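Local coordinates for uncharacterized hypothetical protein (PDB 4EIU) that is of unknown function but belongs to the DUF3823 family and pairs an N-terminal domain of the transthyretin clan with a second beta-sandwich domain, at residues V134-R138 with F195-G200; D164-F168 with V203-S207; F218-R224 with W238-M244. One frame throughout, in Å; residues are numbered along the deposited sequence.

Interaction 1. Residues V134-R138 with F195-G200; sequences VRVTR and FEGLLG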
loop_
_atom_site.group_PDB
_atom_site.type_symbol
_atom_site.label_atom_id
_atom_site.label_comp_id
_atom_site.label_asym_id
_atom_site.label_seq_id
_atom_site.Cartn_x
_atom_site.Cartn_y
_atom_site.Cartn_z
ATOM N N VAL A 134 -1.942 -2.041 17.867
ATOM C CA VAL A 134 -2.281 -1.797 16.453
ATOM C C VAL A 134 -3.778 -1.969 16.246
ATOM O O VAL A 134 -4.377 -2.930 16.761
ATOM C CB VAL A 134 -1.532 -2.754 15.490
ATOM C CG1 VAL A 134 -1.958 -2.515 14.042
ATOM C CG2 VAL A 134 -0.024 -2.554 15.597
ATOM N N ARG A 135 -4.393 -1.054 15.495
ATOM C CA ARG A 135 -5.812 -1.199 15.167
ATOM C C ARG A 135 -5.998 -1.314 13.654
ATOM O O ARG A 135 -5.662 -0.393 12.923
ATOM C CB ARG A 135 -6.635 -0.043 15.728
ATOM C CG ARG A 135 -8.129 -0.235 15.505
ATOM C CD ARG A 135 -8.912 1.063 15.569
ATOM N NE ARG A 135 -9.171 1.400 16.943
ATOM C CZ ARG A 135 -8.756 2.482 17.608
ATOM N NH1 ARG A 135 -8.051 3.460 17.052
ATOM N NH2 ARG A 135 -9.089 2.585 18.875
ATOM N N VAL A 136 -6.537 -2.445 13.194
ATOM C CA VAL A 136 -6.852 -2.646 11.776
ATOM C C VAL A 136 -8.357 -2.536 11.516
ATOM O O VAL A 136 -9.184 -3.177 12.188
ATOM C CB VAL A 136 -6.320 -3.997 11.262
ATOM C CG1 VAL A 136 -6.656 -4.196 9.771
ATOM C CG2 VAL A 136 -4.815 -4.091 11.513
ATOM N N THR A 137 -8.719 -1.727 10.530
ATOM C CA THR A 137 -10.127 -1.623 10.083
ATOM C C THR A 137 -10.225 -1.704 8.571
ATOM O O THR A 137 -9.244 -1.483 7.860
ATOM C CB THR A 137 -10.797 -0.303 10.567
ATOM O OG1 THR A 137 -9.951 0.798 10.238
ATOM C CG2 THR A 137 -11.061 -0.299 12.103
ATOM N N ARG A 138 -11.412 -2.024 8.065
ATOM C CA ARG A 138 -11.662 -2.004 6.616
ATOM C C ARG A 138 -11.511 -0.598 6.040
ATOM O O ARG A 138 -12.031 0.354 6.600
ATOM C CB ARG A 138 -13.064 -2.521 6.323
ATOM C CG ARG A 138 -13.302 -3.970 6.686
ATOM C CD ARG A 138 -12.464 -4.916 5.836
ATOM N NE ARG A 138 -12.713 -6.312 6.189
ATOM C CZ ARG A 138 -12.021 -7.334 5.686
ATOM N NH1 ARG A 138 -11.096 -7.117 4.793
ATOM N NH2 ARG A 138 -12.268 -8.587 6.049
ATOM N N PHE A 195 -9.352 -13.206 11.764
ATOM C CA PHE A 195 -9.201 -11.798 12.124
ATOM C C PHE A 195 -10.503 -10.990 12.240
ATOM O O PHE A 195 -10.478 -9.899 12.846
ATOM C CB PHE A 195 -8.312 -11.053 11.113
ATOM C CG PHE A 195 -7.786 -9.755 11.653
ATOM C CD1 PHE A 195 -6.683 -9.746 12.494
ATOM C CD2 PHE A 195 -8.424 -8.551 11.373
ATOM C CE1 PHE A 195 -6.212 -8.561 13.042
ATOM C CE2 PHE A 195 -7.949 -7.358 11.898
ATOM C CZ PHE A 195 -6.842 -7.370 12.738
ATOM N N GLU A 196 -11.612 -11.468 11.664
ATOM C CA GLU A 196 -12.867 -10.684 11.624
ATOM C C GLU A 196 -13.257 -10.096 12.970
ATOM O O GLU A 196 -13.603 -8.922 13.064
ATOM C CB GLU A 196 -14.046 -11.516 11.091
ATOM C CG GLU A 196 -14.058 -11.743 9.596
ATOM C CD GLU A 196 -14.047 -10.447 8.780
ATOM O OE1 GLU A 196 -14.985 -9.623 8.905
ATOM O OE2 GLU A 196 -13.084 -10.245 8.013
ATOM N N GLY A 197 -13.211 -10.909 14.020
ATOM C CA GLY A 197 -13.512 -10.420 15.363
ATOM C C GLY A 197 -12.544 -9.383 15.921
ATOM O O GLY A 197 -12.838 -8.761 16.929
ATOM N N LEU A 198 -11.385 -9.189 15.283
ATOM C CA LEU A 198 -10.387 -8.215 15.747
ATOM C C LEU A 198 -10.421 -6.890 14.978
ATOM O O LEU A 198 -9.715 -5.947 15.345
ATOM C CB LEU A 198 -8.970 -8.821 15.693
ATOM C CG LEU A 198 -8.678 -10.043 16.565
ATOM C CD1 LEU A 198 -7.338 -10.682 16.235
ATOM C CD2 LEU A 198 -8.735 -9.691 18.047
ATOM N N LEU A 199 -11.223 -6.808 13.910
ATOM C CA LEU A 199 -11.379 -5.553 13.187
ATOM C C LEU A 199 -11.864 -4.472 14.124
ATOM O O LEU A 199 -12.809 -4.674 14.855
ATOM C CB LEU A 199 -12.332 -5.690 11.988
ATOM C CG LEU A 199 -11.760 -6.421 10.780
ATOM C CD1 LEU A 199 -12.915 -6.855 9.879
ATOM C CD2 LEU A 199 -10.745 -5.595 9.981
ATOM N N GLY A 200 -11.174 -3.335 14.142
ATOM C CA GLY A 200 -11.572 -2.220 14.976
ATOM C C GLY A 200 -11.209 -2.359 16.447
ATOM O O GLY A 200 -11.520 -1.464 17.200
HETATM O O HOH W 1 -7.500 -4.365 14.748
HETATM O O HOH W 2 -15.201 -7.238 7.336
#

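Interaction 2. Residues D164-F168 with V203-S207; sequences DIQFF and VTIQS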
loop_
_atom_site.group_PDB
_atom_site.type_symbol
_atom_site.label_atom_id
_atom_site.label_comp_id
_atom_site.label_asym_id
_atom_site.label_seq_id
_atom_site.Cartn_x
_atom_site.Cartn_y
_atom_site.Cartn_z
ATOM N N ASP A 164 -2.582 -11.175 7.983
ATOM C CA ASP A 164 -1.468 -10.909 8.894
ATOM C C ASP A 164 -1.364 -9.455 9.303
ATOM O O ASP A 164 -1.886 -8.596 8.607
ATOM C CB ASP A 164 -0.119 -11.372 8.293
ATOM C CG ASP A 164 0.214 -10.710 6.959
ATOM O OD1 ASP A 164 -0.237 -11.227 5.927
ATOM O OD2 ASP A 164 0.972 -9.713 6.954
ATOM N N ILE A 165 -0.707 -9.218 10.448
ATOM C CA ILE A 165 -0.224 -7.910 10.853
ATOM C C ILE A 165 1.292 -7.982 10.947
ATOM O O ILE A 165 1.843 -8.954 11.459
ATOM C CB ILE A 165 -0.746 -7.466 12.231
ATOM C CG1 ILE A 165 -2.236 -7.120 12.147
ATOM C CG2 ILE A 165 0.058 -6.258 12.749
ATOM C CD1 ILE A 165 -2.922 -6.981 13.498
ATOM N N GLN A 166 1.967 -6.942 10.475
ATOM C CA GLN A 166 3.427 -6.862 10.595
ATOM C C GLN A 166 3.751 -5.718 11.513
ATOM O O GLN A 166 3.069 -4.685 11.465
ATOM C CB GLN A 166 4.069 -6.582 9.232
ATOM C CG GLN A 166 3.703 -7.590 8.152
ATOM C CD GLN A 166 4.213 -8.969 8.467
ATOM O OE1 GLN A 166 5.370 -9.123 8.875
ATOM N NE2 GLN A 166 3.366 -9.990 8.277
ATOM N N PHE A 167 4.793 -5.908 12.328
ATOM C CA PHE A 167 5.394 -4.861 13.119
ATOM C C PHE A 167 6.833 -4.732 12.620
ATOM O O PHE A 167 7.713 -5.498 13.006
ATOM C CB PHE A 167 5.288 -5.238 14.592
ATOM C CG PHE A 167 5.734 -4.183 15.553
ATOM C CD1 PHE A 167 5.278 -2.885 15.465
ATOM C CD2 PHE A 167 6.568 -4.522 16.616
ATOM C CE1 PHE A 167 5.665 -1.936 16.394
ATOM C CE2 PHE A 167 6.956 -3.577 17.541
ATOM C CZ PHE A 167 6.514 -2.277 17.421
ATOM N N PHE A 168 7.027 -3.811 11.670
ATOM C CA PHE A 168 8.320 -3.582 11.060
ATOM C C PHE A 168 9.143 -2.698 11.989
ATOM O O PHE A 168 8.658 -1.696 12.510
ATOM C CB PHE A 168 8.190 -2.923 9.686
ATOM C CG PHE A 168 7.554 -3.800 8.634
ATOM C CD1 PHE A 168 8.137 -5.007 8.260
ATOM C CD2 PHE A 168 6.398 -3.390 7.971
ATOM C CE1 PHE A 168 7.560 -5.798 7.267
ATOM C CE2 PHE A 168 5.812 -4.179 6.985
ATOM C CZ PHE A 168 6.400 -5.372 6.618
ATOM N N VAL A 203 -4.932 -4.689 18.779
ATOM C CA VAL A 203 -4.138 -5.920 18.768
ATOM C C VAL A 203 -2.739 -5.589 19.319
ATOM O O VAL A 203 -2.080 -4.646 18.863
ATOM C CB VAL A 203 -4.027 -6.508 17.340
ATOM C CG1 VAL A 203 -3.116 -7.732 17.311
ATOM C CG2 VAL A 203 -5.407 -6.823 16.757
ATOM N N THR A 204 -2.298 -6.356 20.309
ATOM C CA THR A 204 -0.966 -6.191 20.888
ATOM C C THR A 204 0.027 -6.963 20.042
ATOM O O THR A 204 -0.194 -8.144 19.744
ATOM C CB THR A 204 -0.877 -6.760 22.294
ATOM O OG1 THR A 204 -1.902 -6.167 23.100
ATOM C CG2 THR A 204 0.509 -6.469 22.902
ATOM N N ILE A 205 1.115 -6.298 19.674
ATOM C CA ILE A 205 2.219 -6.941 18.978
ATOM C C ILE A 205 3.568 -6.515 19.597
ATOM O O ILE A 205 3.676 -5.415 20.141
ATOM C CB ILE A 205 2.135 -6.661 17.474
ATOM C CG1 ILE A 205 3.161 -7.505 16.708
ATOM C CG2 ILE A 205 2.255 -5.166 17.188
ATOM C CD1 ILE A 205 2.813 -7.697 15.253
ATOM N N GLN A 206 4.558 -7.411 19.505
ATOM C CA GLN A 206 5.856 -7.285 20.149
ATOM C C GLN A 206 6.985 -7.542 19.180
ATOM O O GLN A 206 6.911 -8.480 18.374
ATOM C CB GLN A 206 5.982 -8.323 21.268
ATOM C CG GLN A 206 5.828 -7.753 22.653
ATOM C CD GLN A 206 6.245 -8.748 23.716
ATOM O OE1 GLN A 206 5.413 -9.425 24.274
ATOM N NE2 GLN A 206 7.542 -8.854 23.969
ATOM N N SER A 207 8.041 -6.735 19.291
ATOM C CA SER A 207 9.261 -6.947 18.513
ATOM C C SER A 207 9.907 -8.285 18.898
ATOM O O SER A 207 9.585 -8.868 19.924
ATOM C CB SER A 207 10.261 -5.790 18.724
ATOM O OG SER A 207 10.884 -5.831 20.008
#

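Interaction 3. Residues F218-R224 with W238-M244; sequences FVRAAAR and WNYSEPM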
loop_
_atom_site.group_PDB
_atom_site.type_symbol
_atom_site.label_atom_id
_atom_site.label_comp_id
_atom_site.label_asym_id
_atom_site.label_seq_id
_atom_site.Cartn_x
_atom_site.Cartn_y
_atom_site.Cartn_z
ATOM N N PHE A 218 12.896 2.977 14.374
ATOM C CA PHE A 218 11.579 3.374 13.854
ATOM C C PHE A 218 10.722 2.140 13.674
ATOM O O PHE A 218 11.223 1.108 13.201
ATOM C CB PHE A 218 11.737 4.136 12.559
ATOM C CG PHE A 218 12.511 5.416 12.724
ATOM C CD1 PHE A 218 13.897 5.410 12.678
ATOM C CD2 PHE A 218 11.855 6.615 12.977
ATOM C CE1 PHE A 218 14.624 6.577 12.868
ATOM C CE2 PHE A 218 12.575 7.791 13.149
ATOM C CZ PHE A 218 13.957 7.772 13.092
ATOM N N VAL A 219 9.457 2.245 14.086
ATOM C CA VAL A 219 8.505 1.122 14.038
ATOM C C VAL A 219 7.266 1.485 13.231
ATOM O O VAL A 219 6.885 2.654 13.133
ATOM C CB VAL A 219 8.060 0.661 15.449
ATOM C CG1 VAL A 219 9.263 0.375 16.330
ATOM C CG2 VAL A 219 7.147 1.693 16.092
ATOM N N ARG A 220 6.630 0.479 12.648
ATOM C CA ARG A 220 5.491 0.726 11.784
ATOM C C ARG A 220 4.634 -0.534 11.663
ATOM O O ARG A 220 5.173 -1.640 11.608
ATOM C CB ARG A 220 5.988 1.117 10.412
ATOM C CG ARG A 220 5.012 1.901 9.567
ATOM C CD ARG A 220 5.708 2.324 8.288
ATOM N NE ARG A 220 4.819 3.037 7.384
ATOM C CZ ARG A 220 5.051 3.242 6.085
ATOM N NH1 ARG A 220 6.151 2.791 5.494
ATOM N NH2 ARG A 220 4.146 3.891 5.349
ATOM N N ALA A 221 3.320 -0.343 11.607
ATOM C CA ALA A 221 2.377 -1.458 11.465
ATOM C C ALA A 221 1.917 -1.559 10.046
ATOM O O ALA A 221 1.902 -0.564 9.301
ATOM C CB ALA A 221 1.199 -1.307 12.418
ATOM N N ALA A 222 1.600 -2.786 9.640
ATOM C CA ALA A 222 1.070 -3.050 8.339
ATOM C C ALA A 222 0.133 -4.232 8.427
ATOM O O ALA A 222 0.288 -5.066 9.311
ATOM C CB ALA A 222 2.184 -3.314 7.323
ATOM N N ALA A 223 -0.858 -4.267 7.529
ATOM C CA ALA A 223 -1.805 -5.409 7.442
ATOM C C ALA A 223 -2.273 -5.562 5.988
ATOM O O ALA A 223 -2.229 -4.606 5.175
ATOM C CB ALA A 223 -2.959 -5.240 8.381
ATOM N N ARG A 224 -2.593 -6.793 5.623
ATOM C CA ARG A 224 -3.064 -7.046 4.275
ATOM C C ARG A 224 -4.146 -8.106 4.250
ATOM O O ARG A 224 -4.370 -8.823 5.243
ATOM C CB ARG A 224 -1.899 -7.445 3.395
ATOM C CG ARG A 224 -1.216 -8.731 3.821
ATOM C CD ARG A 224 -0.142 -9.112 2.845
ATOM N NE ARG A 224 0.651 -10.211 3.367
ATOM C CZ ARG A 224 1.650 -10.792 2.725
ATOM N NH1 ARG A 224 2.030 -10.369 1.536
ATOM N NH2 ARG A 224 2.298 -11.800 3.305
ATOM N N TRP A 238 0.513 -4.723 1.475
ATOM C CA TRP A 238 0.125 -4.105 2.752
ATOM C C TRP A 238 -0.380 -2.706 2.672
ATOM O O TRP A 238 0.161 -1.829 1.947
ATOM C CB TRP A 238 1.296 -4.144 3.743
ATOM C CG TRP A 238 1.687 -5.514 4.219
ATOM C CD1 TRP A 238 0.997 -6.359 5.085
ATOM C CD2 TRP A 238 2.889 -6.258 3.857
ATOM N NE1 TRP A 238 1.690 -7.513 5.295
ATOM C CE2 TRP A 238 2.832 -7.513 4.601
ATOM C CE3 TRP A 238 4.017 -5.976 3.083
ATOM C CZ2 TRP A 238 3.822 -8.462 4.500
ATOM C CZ3 TRP A 238 5.010 -6.954 2.982
ATOM C CH2 TRP A 238 4.907 -8.162 3.663
ATOM N N ASN A 239 -1.385 -2.455 3.510
ATOM C CA ASN A 239 -1.656 -1.107 4.017
ATOM C C ASN A 239 -0.841 -0.832 5.277
ATOM O O ASN A 239 -0.521 -1.749 6.028
ATOM C CB ASN A 239 -3.139 -0.885 4.279
ATOM C CG ASN A 239 -3.951 -0.922 2.988
ATOM O OD1 ASN A 239 -4.664 -1.888 2.749
ATOM N ND2 ASN A 239 -3.818 0.102 2.159
ATOM N N TYR A 240 -0.489 0.441 5.467
ATOM C CA TYR A 240 0.505 0.834 6.438
ATOM C C TYR A 240 0.029 1.949 7.342
ATOM O O TYR A 240 -0.708 2.833 6.907
ATOM C CB TYR A 240 1.758 1.375 5.717
ATOM C CG TYR A 240 2.752 0.349 5.187
ATOM C CD1 TYR A 240 3.819 -0.064 5.969
ATOM C CD2 TYR A 240 2.682 -0.122 3.876
ATOM C CE1 TYR A 240 4.757 -0.965 5.491
ATOM C CE2 TYR A 240 3.603 -1.035 3.407
ATOM C CZ TYR A 240 4.679 -1.408 4.218
ATOM O OH TYR A 240 5.628 -2.298 3.731
ATOM N N SER A 241 0.531 1.923 8.581
ATOM C CA SER A 241 0.420 3.033 9.504
ATOM C C SER A 241 1.483 4.087 9.235
ATOM O O SER A 241 2.347 3.925 8.368
ATOM C CB SER A 241 0.562 2.535 10.933
ATOM O OG SER A 241 1.923 2.267 11.250
ATOM N N GLU A 242 1.408 5.166 9.995
ATOM C CA GLU A 242 2.508 6.113 10.069
ATOM C C GLU A 242 3.631 5.465 10.871
ATOM O O GLU A 242 3.349 4.642 11.759
ATOM C CB GLU A 242 2.078 7.402 10.755
ATOM C CG GLU A 242 1.190 8.300 9.905
ATOM C CD GLU A 242 0.601 9.425 10.735
ATOM O OE1 GLU A 242 1.383 10.232 11.281
ATOM O OE2 GLU A 242 -0.639 9.479 10.890
ATOM N N PRO A 243 4.896 5.795 10.542
ATOM C CA PRO A 243 6.004 5.354 11.404
ATOM C C PRO A 243 6.015 6.083 12.739
ATOM O O PRO A 243 5.420 7.148 12.872
ATOM C CB PRO A 243 7.260 5.691 10.589
ATOM C CG PRO A 243 6.856 6.746 9.642
ATOM C CD PRO A 243 5.379 6.558 9.372
HETATM N N MSE A 244 6.673 5.493 13.732
HETATM C CA MSE A 244 6.889 6.141 15.001
HETATM C C MSE A 244 8.319 5.882 15.445
HETATM O O MSE A 244 8.875 4.796 15.213
HETATM C CB MSE A 244 5.906 5.634 16.048
HETATM C CG MSE A 244 4.459 6.008 15.763
HETATM SE SE MSE A 244 3.338 5.456 17.237
HETATM C CE MSE A 244 3.529 6.896 18.507
#

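Interaction 1. Residues V134-R138 with F195-G200
Gly200 gives its N-H to the carbonyl oxygen of Val136 where a short 3-10 turn that ends at Leu198 leads toward strand 202-206 at the edge of the three-stranded sheet of a beta sandwich. The bond is short and nearly straight, 2.8 Å from Gly200 N to Val136 O with 166° at the hydrogen. A CA-H...O contact from Leu199 CA, at 3.4 Å, adds a second, weaker grip on Val136 O. Val136 N is satisfied by a water that accepts its proton at 2.7 Å and probably donates to Leu198 O, so solvent bridges strand and turn. Glycine suits position 200 because of its positive phi, and its CA packs against the methyl Thr137 CG2.

Farther along, Arg138 and Glu196 form a salt bridge with flat groups nearly coplanar, 24° apart. Arg138 NH2 lies 2.7 Å from Glu196 OE2, but the hydrogen bond is bent and weak. The second carboxylate oxygen, OE1, is reached through another water that accepts from Arg138 NE, while Arg138 NH1 bonds to Leu160 O. Beside these polar links, buried Val136 sets its CB 3.7 Å from Phe195 CZ. Leu198 CB lies over the centre of one face of that ring. A bend at chi2 (-66°) turns the arginine chain across Leu199, leaving methyl CD1 3.7 Å from Arg138 NE.

Interaction 2. Residues D164-F168 with V203-S207
Phe167 and Ile205 meet in the tightest part of this contact, where the isoleucine's terminal methyl CD1 comes within 3.6 Å of Phe167 CB. Its other branch, CG2, sits over one face of the phenyl ring, 4.0 Å from Phe167 CG. With CG1 anti to the backbone N (chi1 -171°), Ile205 sends CD1 across to the 164-168 strand, where it also touches Ile165 CG2 at 4.0 Å. Ile165 and Val203 approach tip to tip, CD1 against CG1 at 3.9 Å. Branched aliphatic chains and a phenyl ring suit this place, for all four residues are buried and need no polar partner.

The strands belong to facing sheets of a beta sandwich, 162-170 in the four-stranded and 202-206 in the three-stranded one; the axes of 164-168 and 203-206 pass 7.8 Å apart at 45°, so side chains rather than backbone bonds join them. An alanine in place of Phe167 is likely to open a gap beneath Ile205 and leave its CG2 methyl without the ring face it covers.

Toward Ser207 the packing thins: Phe167 CE2 is 3.8 Å from Ser207 N, which meets the ring at its edge, and the serine hydroxyl turns elsewhere, to Ile130 N. Thr204 and Gln206 are exposed on the outer side of their strand, where polar residues fit; the Thr204 hydroxyl bonds to Gln133 OE1, and the CB of Gln206 points away from 164-168.

Interaction 3. Residues F218-R224 with W238-M244
Two antiparallel strands at the edge of the four-stranded sheet of a beta sandwich, 216-225 and the outermost 239-247, make this contact, and their register slips by one residue midway. Val219 and Met244, deposited as selenomethionine, form a hydrogen-bonded pair at one end, with Val219 N 2.8 Å from Met244 O; Ala223 and Asn239 form another at the far end.

Between them, side chains do part of the backbone's work. Ser241 OG accepts from Ala221 N at 3.0 Å and donates its own proton to Glu242 O at 2.8 Å, so one small hydroxyl serves both strands. Arg220 spans the slip with a fully extended chain. Its NE meets Ser241 O at 2.8 Å in a nearly straight bond, 174° at the hydrogen, with Ser241 O in the guanidinium plane. Because NH1 and NH2 bond to Val175 O and Thr27 O, the group is held on three sides. Tyr240 CD1 sits over the centre of one guanidinium face, 3.5 Å from Arg220 CZ. Ala222 is small enough to rest its CB over a face of the tyrosine ring, 4.1 Å from the centroid, in a CH-pi contact.

At the other end Arg224 lies over Trp238. Its CG takes the position between the backbone N and carbonyl carbon (chi1 63°), and the extended chain then runs over the indole with CD 3.7 Å from the centroid of the five-membered ring. Asp164 ties both partners, by a salt bridge to Arg224 NE and a hydrogen bond from Trp238 NE1. The guanidinium, its plane 26° from that of the indole, ends with one face over the rim atom CZ2, Arg224 CZ 3.6 Å from Trp238 CZ2.

All three lie in the C-terminal beta sandwich, whose seven-strand order resembles that of fibronectin type III domains. Interaction 1 joins strand 129-138 to the turn that leads into strand 202-206 in the three-stranded sheet, interaction 2 packs that sheet on the four-stranded one, and interaction 3 pairs the latter's last two strands. Their centres are 13 Å (1 and 2), 14 Å (1 and 3) and 9 Å (2 and 3) apart. Along the chain interactions 1 and 2 interleave, and interaction 3 follows both. Val134, on the strand of interaction 1, reaches the other two: its O lies 2.7 Å from Val203 N, and its CG2 packs on Ile205 and Ala221. Distant parts of the sequence thus share one core.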